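Local coordinates for deoxyribodipyrimidine photo-lyase (Oryza sativa Japonica Group, PDB 3UMV), which repairs UV-damaged DNA by splitting cyclobutane pyrimidine dimers back into separate pyrimidines, using light and a bound FAD cofactor, at residues Ala21-Arg25 / Glu198-Glu202; Leu45-Arg49 / Asp167-Val171; Phe137-Pro142 / Tyr332-Asp338. All coordinates share one frame. Residues are numbered along the deposited sequence.

Contact 1: Ala21-Arg25 / Glu198-Glu202; sequences AHPSR and EYLVE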
# COMPACT_ATOMS: atom_id res chain seq x y z
N ALA A 21 -15.01 15.44 -7.19
CA ALA A 21 -15.08 14.01 -6.88
C ALA A 21 -16.47 13.44 -7.13
O ALA A 21 -17.47 14.02 -6.72
CB ALA A 21 -14.64 13.75 -5.42
N HIS A 22 -16.52 12.31 -7.84
CA HIS A 22 -17.75 11.55 -8.01
C HIS A 22 -18.33 11.33 -6.60
O HIS A 22 -17.61 10.96 -5.69
CB HIS A 22 -17.41 10.22 -8.69
CG HIS A 22 -18.59 9.38 -9.07
ND1 HIS A 22 -19.50 8.91 -8.15
CD2 HIS A 22 -18.98 8.88 -10.27
CE1 HIS A 22 -20.42 8.19 -8.77
NE2 HIS A 22 -20.13 8.15 -10.06
N PRO A 23 -19.63 11.59 -6.41
CA PRO A 23 -20.22 11.43 -5.07
C PRO A 23 -20.05 10.03 -4.47
O PRO A 23 -20.00 9.92 -3.24
CB PRO A 23 -21.71 11.75 -5.30
CG PRO A 23 -21.91 11.73 -6.77
CD PRO A 23 -20.60 12.12 -7.38
N SER A 24 -19.96 8.99 -5.29
CA SER A 24 -19.78 7.65 -4.74
C SER A 24 -18.40 7.51 -4.09
O SER A 24 -18.21 6.64 -3.24
CB SER A 24 -20.01 6.57 -5.80
OG SER A 24 -21.38 6.55 -6.20
N ARG A 25 -17.46 8.38 -4.45
CA ARG A 25 -16.13 8.36 -3.82
C ARG A 25 -16.12 9.03 -2.45
O ARG A 25 -15.15 8.91 -1.72
CB ARG A 25 -15.08 9.06 -4.69
CG ARG A 25 -14.93 8.58 -6.12
CD ARG A 25 -13.61 9.08 -6.68
NE ARG A 25 -13.57 9.10 -8.14
CZ ARG A 25 -13.06 8.12 -8.88
NH1 ARG A 25 -13.04 8.21 -10.22
NH2 ARG A 25 -12.56 7.05 -8.28
N GLU A 198 -17.18 4.13 -15.75
CA GLU A 198 -17.67 5.24 -14.95
C GLU A 198 -16.61 5.85 -14.02
O GLU A 198 -16.70 7.04 -13.69
CB GLU A 198 -18.89 4.81 -14.13
CG GLU A 198 -19.44 5.87 -13.20
CD GLU A 198 -20.76 5.48 -12.56
OE1 GLU A 198 -21.18 4.31 -12.71
OE2 GLU A 198 -21.39 6.35 -11.91
N TYR A 199 -15.63 5.05 -13.59
CA TYR A 199 -14.65 5.51 -12.60
C TYR A 199 -13.23 5.71 -13.11
O TYR A 199 -12.46 6.51 -12.55
CB TYR A 199 -14.64 4.56 -11.39
CG TYR A 199 -15.92 4.62 -10.62
CD1 TYR A 199 -16.18 5.66 -9.75
CD2 TYR A 199 -16.90 3.64 -10.78
CE1 TYR A 199 -17.35 5.74 -9.05
CE2 TYR A 199 -18.09 3.70 -10.07
CZ TYR A 199 -18.30 4.76 -9.20
OH TYR A 199 -19.46 4.85 -8.49
N LEU A 200 -12.87 4.99 -14.17
CA LEU A 200 -11.55 5.16 -14.76
C LEU A 200 -11.55 6.35 -15.73
O LEU A 200 -11.60 6.17 -16.95
CB LEU A 200 -11.07 3.89 -15.45
CG LEU A 200 -9.64 3.93 -15.98
CD1 LEU A 200 -8.67 4.40 -14.90
CD2 LEU A 200 -9.24 2.54 -16.48
N VAL A 201 -11.49 7.54 -15.15
CA VAL A 201 -11.65 8.80 -15.86
C VAL A 201 -10.50 9.73 -15.48
O VAL A 201 -9.78 9.49 -14.51
CB VAL A 201 -12.99 9.48 -15.50
CG1 VAL A 201 -14.13 8.53 -15.77
CG2 VAL A 201 -13.01 9.90 -14.04
N GLU A 202 -10.32 10.80 -16.25
CA GLU A 202 -9.24 11.73 -15.98
C GLU A 202 -9.50 12.54 -14.72
O GLU A 202 -10.65 12.66 -14.27
CB GLU A 202 -9.00 12.66 -17.18
CG GLU A 202 -7.83 12.22 -18.09
CD GLU A 202 -6.47 12.24 -17.38
OE1 GLU A 202 -5.47 11.76 -17.97
OE2 GLU A 202 -6.40 12.74 -16.23
O HOH W 1 -15.50 9.29 -11.42

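Contact 2: Leu45-Arg49 / Asp167-Val171; sequences LRDQR and DAHNV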
# COMPACT_ATOMS: atom_id res chain seq x y z
N LEU A 45 -3.14 11.04 4.65
CA LEU A 45 -2.51 9.90 5.29
C LEU A 45 -2.05 8.87 4.28
O LEU A 45 -0.85 8.65 4.14
CB LEU A 45 -3.43 9.28 6.35
CG LEU A 45 -2.74 8.29 7.29
CD1 LEU A 45 -3.48 8.28 8.62
CD2 LEU A 45 -2.67 6.88 6.67
N ARG A 46 -2.99 8.24 3.58
CA ARG A 46 -2.61 7.21 2.62
C ARG A 46 -2.09 7.76 1.31
O ARG A 46 -1.24 7.13 0.66
CB ARG A 46 -3.76 6.24 2.36
CG ARG A 46 -3.31 4.94 1.69
CD ARG A 46 -4.49 4.07 1.41
NE ARG A 46 -4.12 2.73 0.96
CZ ARG A 46 -5.02 1.80 0.67
NH1 ARG A 46 -6.31 2.08 0.80
NH2 ARG A 46 -4.64 0.59 0.27
N ASP A 47 -2.58 8.92 0.90
CA ASP A 47 -2.27 9.37 -0.46
C ASP A 47 -1.37 10.59 -0.46
O ASP A 47 -1.82 11.74 -0.55
CB ASP A 47 -3.58 9.58 -1.23
CG ASP A 47 -4.37 8.28 -1.38
OD1 ASP A 47 -5.32 8.08 -0.61
OD2 ASP A 47 -3.99 7.43 -2.23
N GLN A 48 -0.07 10.32 -0.35
CA GLN A 48 0.95 11.33 -0.14
C GLN A 48 1.43 11.94 -1.46
O GLN A 48 2.57 11.74 -1.89
CB GLN A 48 2.10 10.72 0.66
CG GLN A 48 1.63 10.24 2.03
CD GLN A 48 2.50 9.17 2.63
OE1 GLN A 48 3.72 9.13 2.40
NE2 GLN A 48 1.89 8.28 3.41
N ARG A 49 0.52 12.69 -2.07
CA ARG A 49 0.71 13.35 -3.36
C ARG A 49 -0.30 14.47 -3.52
O ARG A 49 -1.39 14.43 -2.93
CB ARG A 49 0.55 12.34 -4.51
CG ARG A 49 -0.89 11.90 -4.75
CD ARG A 49 -0.99 10.77 -5.80
NE ARG A 49 -2.39 10.35 -5.89
CZ ARG A 49 -2.95 9.42 -5.12
NH1 ARG A 49 -2.23 8.74 -4.22
NH2 ARG A 49 -4.25 9.16 -5.25
N ASP A 167 -12.38 8.01 -0.85
CA ASP A 167 -11.47 6.99 -1.35
C ASP A 167 -10.67 7.58 -2.50
O ASP A 167 -11.17 7.74 -3.62
CB ASP A 167 -12.21 5.73 -1.79
CG ASP A 167 -11.27 4.58 -2.13
OD1 ASP A 167 -10.07 4.82 -2.36
OD2 ASP A 167 -11.75 3.43 -2.19
N ALA A 168 -9.41 7.91 -2.19
CA ALA A 168 -8.50 8.48 -3.17
C ALA A 168 -7.53 7.43 -3.71
O ALA A 168 -6.73 7.73 -4.59
CB ALA A 168 -7.71 9.64 -2.55
N HIS A 169 -7.59 6.22 -3.17
CA HIS A 169 -6.60 5.20 -3.51
C HIS A 169 -7.09 4.21 -4.57
O HIS A 169 -6.30 3.70 -5.37
CB HIS A 169 -6.20 4.42 -2.25
CG HIS A 169 -4.78 3.95 -2.26
ND1 HIS A 169 -3.71 4.78 -1.99
CD2 HIS A 169 -4.25 2.72 -2.48
CE1 HIS A 169 -2.59 4.09 -2.06
NE2 HIS A 169 -2.89 2.84 -2.35
N ASN A 170 -8.38 3.93 -4.58
CA ASN A 170 -8.92 2.93 -5.48
C ASN A 170 -9.60 3.60 -6.67
O ASN A 170 -10.16 4.69 -6.53
CB ASN A 170 -9.92 2.05 -4.74
CG ASN A 170 -9.28 1.21 -3.66
OD1 ASN A 170 -8.35 0.44 -3.94
ND2 ASN A 170 -9.72 1.38 -2.41
N VAL A 171 -9.56 2.96 -7.84
CA VAL A 171 -10.27 3.45 -9.01
C VAL A 171 -11.76 3.42 -8.74
O VAL A 171 -12.47 4.40 -8.97
CB VAL A 171 -9.98 2.62 -10.29
CG1 VAL A 171 -10.73 3.19 -11.48
CG2 VAL A 171 -8.48 2.60 -10.57
O HOH W 2 -7.53 6.85 -0.04

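Contact 3: Phe137-Pro142 / Tyr332-Asp338; sequences FSPLRP and YYQPQYD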
# COMPACT_ATOMS: atom_id res chain seq x y z
N PHE A 137 -8.71 7.35 2.57
CA PHE A 137 -9.18 6.04 3.00
C PHE A 137 -8.14 4.94 3.03
O PHE A 137 -7.39 4.75 2.06
CB PHE A 137 -10.34 5.53 2.13
CG PHE A 137 -10.64 4.07 2.35
CD1 PHE A 137 -10.12 3.11 1.51
CD2 PHE A 137 -11.40 3.67 3.45
CE1 PHE A 137 -10.39 1.75 1.73
CE2 PHE A 137 -11.65 2.33 3.69
CZ PHE A 137 -11.14 1.36 2.82
N SER A 138 -8.11 4.21 4.13
CA SER A 138 -7.35 2.96 4.24
C SER A 138 -8.15 1.98 5.08
O SER A 138 -8.77 2.38 6.06
CB SER A 138 -6.00 3.19 4.92
OG SER A 138 -5.44 1.94 5.30
N PRO A 139 -8.13 0.69 4.72
CA PRO A 139 -8.87 -0.29 5.52
C PRO A 139 -8.06 -0.84 6.70
O PRO A 139 -8.57 -1.65 7.48
CB PRO A 139 -9.12 -1.43 4.51
CG PRO A 139 -7.94 -1.37 3.58
CD PRO A 139 -7.60 0.11 3.47
N LEU A 140 -6.81 -0.43 6.83
CA LEU A 140 -5.98 -1.02 7.88
C LEU A 140 -6.48 -0.57 9.26
O LEU A 140 -6.82 0.61 9.45
CB LEU A 140 -4.52 -0.62 7.71
CG LEU A 140 -3.89 -1.17 6.42
CD1 LEU A 140 -2.40 -0.92 6.47
CD2 LEU A 140 -4.20 -2.68 6.23
N ARG A 141 -6.51 -1.48 10.22
CA ARG A 141 -7.15 -1.16 11.49
C ARG A 141 -6.53 0.03 12.25
O ARG A 141 -7.28 0.82 12.83
CB ARG A 141 -7.37 -2.40 12.38
CG ARG A 141 -6.18 -2.85 13.22
CD ARG A 141 -6.54 -4.10 14.04
NE ARG A 141 -7.05 -5.19 13.20
CZ ARG A 141 -6.30 -6.18 12.72
NH1 ARG A 141 -4.99 -6.25 13.00
NH2 ARG A 141 -6.85 -7.13 11.97
N PRO A 142 -5.19 0.19 12.25
CA PRO A 142 -4.74 1.35 13.04
C PRO A 142 -5.14 2.69 12.44
O PRO A 142 -5.30 3.68 13.18
CB PRO A 142 -3.21 1.21 13.09
CG PRO A 142 -2.86 0.14 12.12
CD PRO A 142 -4.07 -0.69 11.83
N TYR A 332 -11.16 -4.30 4.15
CA TYR A 332 -12.25 -3.42 4.56
C TYR A 332 -13.41 -4.20 5.18
O TYR A 332 -13.99 -3.76 6.17
CB TYR A 332 -12.72 -2.59 3.35
CG TYR A 332 -13.87 -1.66 3.67
CD1 TYR A 332 -13.67 -0.48 4.39
CD2 TYR A 332 -15.16 -1.95 3.24
CE1 TYR A 332 -14.71 0.36 4.68
CE2 TYR A 332 -16.21 -1.09 3.52
CZ TYR A 332 -15.97 0.06 4.25
OH TYR A 332 -16.99 0.93 4.55
N TYR A 333 -13.73 -5.37 4.62
CA TYR A 333 -14.90 -6.13 5.06
C TYR A 333 -14.59 -7.25 6.04
O TYR A 333 -15.50 -7.74 6.72
CB TYR A 333 -15.69 -6.71 3.87
CG TYR A 333 -16.47 -5.68 3.08
CD1 TYR A 333 -17.53 -4.99 3.67
CD2 TYR A 333 -16.16 -5.41 1.76
CE1 TYR A 333 -18.25 -4.04 2.95
CE2 TYR A 333 -16.88 -4.46 1.03
CZ TYR A 333 -17.92 -3.79 1.64
OH TYR A 333 -18.64 -2.85 0.94
N GLN A 334 -13.33 -7.68 6.09
CA GLN A 334 -12.90 -8.74 7.00
C GLN A 334 -11.98 -8.15 8.08
O GLN A 334 -10.78 -7.95 7.85
CB GLN A 334 -12.19 -9.85 6.21
CG GLN A 334 -11.61 -11.01 7.06
CD GLN A 334 -12.60 -11.56 8.10
OE1 GLN A 334 -12.64 -11.09 9.24
NE2 GLN A 334 -13.39 -12.56 7.71
N PRO A 335 -12.55 -7.86 9.26
CA PRO A 335 -11.78 -7.25 10.36
C PRO A 335 -10.57 -8.07 10.78
O PRO A 335 -9.60 -7.50 11.25
CB PRO A 335 -12.79 -7.18 11.51
CG PRO A 335 -14.10 -7.13 10.86
CD PRO A 335 -13.96 -8.02 9.64
N GLN A 336 -10.65 -9.39 10.62
CA GLN A 336 -9.55 -10.28 10.98
C GLN A 336 -8.73 -10.68 9.76
O GLN A 336 -8.50 -11.87 9.48
CB GLN A 336 -10.09 -11.51 11.72
CG GLN A 336 -10.62 -11.16 13.11
CD GLN A 336 -11.36 -12.32 13.76
OE1 GLN A 336 -10.82 -13.02 14.61
NE2 GLN A 336 -12.60 -12.52 13.35
N TYR A 337 -8.26 -9.66 9.04
CA TYR A 337 -7.62 -9.87 7.75
C TYR A 337 -6.18 -10.36 7.86
O TYR A 337 -5.58 -10.73 6.86
CB TYR A 337 -7.67 -8.58 6.91
CG TYR A 337 -7.09 -7.37 7.61
CD1 TYR A 337 -5.72 -7.24 7.80
CD2 TYR A 337 -7.92 -6.36 8.08
CE1 TYR A 337 -5.18 -6.14 8.45
CE2 TYR A 337 -7.40 -5.25 8.73
CZ TYR A 337 -6.04 -5.15 8.91
OH TYR A 337 -5.54 -4.04 9.54
N ASP A 338 -5.65 -10.40 9.09
CA ASP A 338 -4.27 -10.82 9.31
C ASP A 338 -4.19 -12.04 10.23
O ASP A 338 -3.20 -12.23 10.93
CB ASP A 338 -3.46 -9.67 9.95
CG ASP A 338 -4.07 -9.19 11.28
OD1 ASP A 338 -3.36 -8.51 12.04
OD2 ASP A 338 -5.25 -9.49 11.56
O HOH W 3 -9.76 -4.99 12.28

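Contact 1: Ala21-Arg25 / Glu198-Glu202
Segment 21-25 ends in a short 3-10 turn, residues 23-25, in which Arg25 N bonds to His22 O at 2.9 Å. Segment 198-202 leaves helix 196-199 at Leu200, the centre of an inverse gamma turn. The backbones stay well apart: the nearest CA atoms, those of His22 and Tyr199, are 8.2 Å from each other. Side chains bridge the gap. The His22 ring works at both ends. Its ND1 accepts from Ser24 N (2.9 Å), which fixes the ring against the turn, and its NE2 donates to Glu198 OE2 (2.9 Å). Tyr199 lies obliquely over the imidazole, with ring centroids 4.7 Å apart and planes at 40°. The Tyr199 edge meets a face of the Arg25 guanidinium. Arg25 NH1 donates to Tyr199 O (2.9 Å), a carbonyl at the end of the helix, while Arg25 NH2 bonds to Val171 O. Tyr199 thus meets both His22 and Arg25. This joins the lead-in to edge strand 26-28 of the photolyase alpha/beta domain to the end of helix 196-199. Tyr199 and Ser24 also touch Thr176 of helix 174-177, and Leu200 packs on helix 295-305.

Contact 2: Leu45-Arg49 / Asp167-Val171
His169 is the centre of this contact, with Arg46 and Asp47 as its main partners. All three are buried. The Arg46 side chain is fully extended, which carries its guanidinium flat onto one face of the imidazole. The two groups have centres 3.7 Å apart and planes at 8°. Arg46 CD adds a CH-pi contact, 3.8 Å from the His169 ring centroid. The far end of Arg46 forms a salt bridge with Asp328 of helix 310-333. At the ring edge, His169 ND1 donates to Asp47 OD2 (2.7 Å). The same oxygen takes a salt bridge from Arg49 NH1 (3.0 Å). Arg49 NH2 crosses to Ala168 O (2.9 Å). Asp47 OD1 accepts from a water at 2.6 Å, and this water accepts from Ala168 N at 3.0 Å. Asp167 OD1 accepts from His169 N, an Asx turn, and from Asn170 N, which extends it to an Asx motif. Both segments follow strands of the parallel part of the sheet, 40-44 and 162-166, in the photolyase alpha/beta domain. The His169 side chain is about 8 Å from the bound FAD and about 4 Å from that of Arg324, an FAD-binding residue by similarity. Arg49 is paired with Asp47 and Arg46 with Asp328, so the charges of this buried polar network are matched locally; His169 links the two pairs through its stack and its ND1 bond.

Contact 3: Phe137-Pro142 / Tyr332-Asp338
Arg141 bends at chi1 (p) and chi3 (p), and these two bends lay its guanidinium flat over the Tyr337 ring. The planes are at 8°, and Arg141 CZ is 4.5 Å from the ring centroid, an off-centre cation-pi contact. The guanidinium edge meets Asp338 in a two-pronged salt bridge: NH1 to OD1 and NH2 to OD2 of Asp338, each 2.9 Å. Arg141 NH2 also donates to Pro335 O (2.9 Å). A water joins Arg141 NE (2.9 Å) to the same Pro335 O (2.7 Å). With chi1 p, Tyr337 gives Arg141 its ring face and Asp338 its carboxylate. Tyr337 OH accepts from Arg141 N (2.8 Å), in the first turn of helix 141-157. That helix follows strand 132-135 of the Rossmann-like alpha/beta domain of photolyases. The partner loop leaves helix 310-333, which carries residues assigned to FAD binding by similarity. The contact therefore joins the alpha/beta domain to the FAD-binding helical region. Farther from Arg141, Phe137 brings its CZ to 3.5 Å from CD1 of Tyr332, with the rings oblique at 69°. Pro139 CB packs 4.0 Å from Tyr332 CB. Leu140 CD2 lies 4.1 Å from Tyr337 CZ, and Tyr434 of helix 431-442 meets the Tyr337 ring edge-to-face.

How the contacts relate
Contact 2 is fully buried and lies nearest the chain centre, while contacts 1 and 3 are only partly buried. Contact 1, the most peripheral, touches contact 2 through Arg25 and segment 167-171: Arg25 NH2 lies 2.7 Å from Val171 O, and Arg25 O 3.0 Å from Asp167 N. Contact 3 meets contact 2 where Arg46 NH1 lies 3.1 Å from Phe137 O. Contacts 1 and 3 do not touch. Helix 310-333 serves both inner contacts, supplying Asp328 to contact 2 and Tyr332 to contact 3. An aromatic ring beside an arginine recurs in all three. Contact 1 uses hydrogen bonds to a carboxylate and a carbonyl, contact 2 a buried charged network, contact 3 a more exposed salt bridge with apolar packing.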